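Local coordinates for protein phosphoribosylaminoimidazole-succinocarboxamide synthase (Pyrococcus horikoshii, PDB 3U55) that joins L-aspartate to the carboxylate of a phosphoribosyl-aminoimidazole intermediate at the expense of ATP, forming SAICAR in de novo purine biosynthesis, at residues A[150-153]-A[154-158]. Numbering follows the deposited sequence.
Sequences EEIA and LKVNE
Val156 N donates to Ile152 O at 2.8 Å, the shortest hydrogen bond between 150-153 and 154-158, with an N-H...O angle of 177°, almost straight. Val156 also meets this carbonyl through its side chain: chi1 of 169° puts CG1 anti to the backbone N and leaves CG2 beside that N, 3.2 Å from Ile152 O. The same CG2 methyl lies 4.1 Å from Ile152 CG2, an apolar contact between two obliquely crossing side chains one turn apart. Three further i to i+4 bonds repeat the pattern: Leu154 N to Glu150 O at 2.9 Å, Lys155 N to Glu151 O at 3.0 Å and Asn157 N to Ala153 O at 2.9 Å. Leu154 CG, on the side of its own backbone N, lies 3.3 Å from Glu150 O. Ala153, Val156, Asn157, Glu150 and Leu154 all meet strands of the six-stranded sheet, and Asn157 OD1 is hydrogen-bonded to Asn94 ND2. Glu150 OE1 is hydrogen-bonded to Tyr133 OH and to Tyr134 OH of the second subunit; that Tyr134 also packs on Leu154. This is the regular alpha-helical ladder of an amphipathic helix, 143-165, laid against the large antiparallel sheet of the SAICAR synthetase fold and touching the dimer partner.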
# COMPACT_ATOMS: atom_id res chain seq x y z
N GLU A 150 -0.22 2.23 14.78
CA GLU A 150 -1.38 1.38 14.44
C GLU A 150 -2.11 0.87 15.69
O GLU A 150 -3.34 0.76 15.69
CB GLU A 150 -0.99 0.24 13.49
CG GLU A 150 -0.47 0.77 12.15
CD GLU A 150 -0.42 -0.25 11.03
OE1 GLU A 150 -0.31 -1.47 11.30
OE2 GLU A 150 -0.47 0.19 9.86
N GLU A 151 -1.36 0.59 16.74
CA GLU A 151 -1.93 0.18 18.03
C GLU A 151 -2.84 1.28 18.59
O GLU A 151 -3.98 1.00 19.00
CB GLU A 151 -0.80 -0.17 19.01
CG GLU A 151 -1.25 -0.62 20.38
CD GLU A 151 -0.07 -0.98 21.28
OE1 GLU A 151 -0.18 -1.97 22.02
OE2 GLU A 151 0.97 -0.28 21.22
N ILE A 152 -2.34 2.52 18.59
CA ILE A 152 -3.13 3.67 19.02
C ILE A 152 -4.39 3.80 18.14
O ILE A 152 -5.50 3.90 18.66
CB ILE A 152 -2.32 4.99 18.98
CG1 ILE A 152 -1.16 4.96 19.99
CG2 ILE A 152 -3.23 6.18 19.28
CD1 ILE A 152 -0.08 6.05 19.73
N ALA A 153 -4.21 3.78 16.82
CA ALA A 153 -5.33 3.92 15.89
C ALA A 153 -6.41 2.86 16.10
O ALA A 153 -7.60 3.17 16.06
CB ALA A 153 -4.82 3.88 14.44
N LEU A 154 -5.99 1.62 16.33
CA LEU A 154 -6.94 0.53 16.57
C LEU A 154 -7.67 0.67 17.91
O LEU A 154 -8.85 0.33 18.00
CB LEU A 154 -6.25 -0.84 16.46
CG LEU A 154 -5.91 -1.28 15.04
CD1 LEU A 154 -5.05 -2.54 15.06
CD2 LEU A 154 -7.17 -1.50 14.20
N LYS A 155 -6.98 1.16 18.94
CA LYS A 155 -7.64 1.44 20.22
C LYS A 155 -8.65 2.59 20.08
O LYS A 155 -9.80 2.47 20.53
CB LYS A 155 -6.61 1.74 21.32
CG LYS A 155 -7.25 2.11 22.66
CD LYS A 155 -6.24 2.21 23.79
CE LYS A 155 -6.93 2.79 25.03
NZ LYS A 155 -5.99 2.93 26.18
N VAL A 156 -8.22 3.69 19.45
CA VAL A 156 -9.11 4.81 19.11
C VAL A 156 -10.35 4.30 18.39
O VAL A 156 -11.48 4.69 18.73
CB VAL A 156 -8.38 5.86 18.23
CG1 VAL A 156 -9.37 6.89 17.66
CG2 VAL A 156 -7.27 6.56 19.05
N ASN A 157 -10.14 3.43 17.41
CA ASN A 157 -11.26 2.83 16.68
C ASN A 157 -12.26 2.18 17.63
O ASN A 157 -13.45 2.47 17.55
CB ASN A 157 -10.77 1.84 15.64
CG ASN A 157 -11.89 1.28 14.77
OD1 ASN A 157 -12.80 2.01 14.35
ND2 ASN A 157 -11.84 -0.02 14.51
N GLU A 158 -11.78 1.32 18.54
CA GLU A 158 -12.67 0.63 19.48
C GLU A 158 -13.49 1.61 20.33
O GLU A 158 -14.71 1.45 20.45
CB GLU A 158 -11.88 -0.34 20.38
CG GLU A 158 -11.32 -1.56 19.65
CD GLU A 158 -12.38 -2.37 18.91
OE1 GLU A 158 -12.31 -2.47 17.66
OE2 GLU A 158 -13.30 -2.89 19.58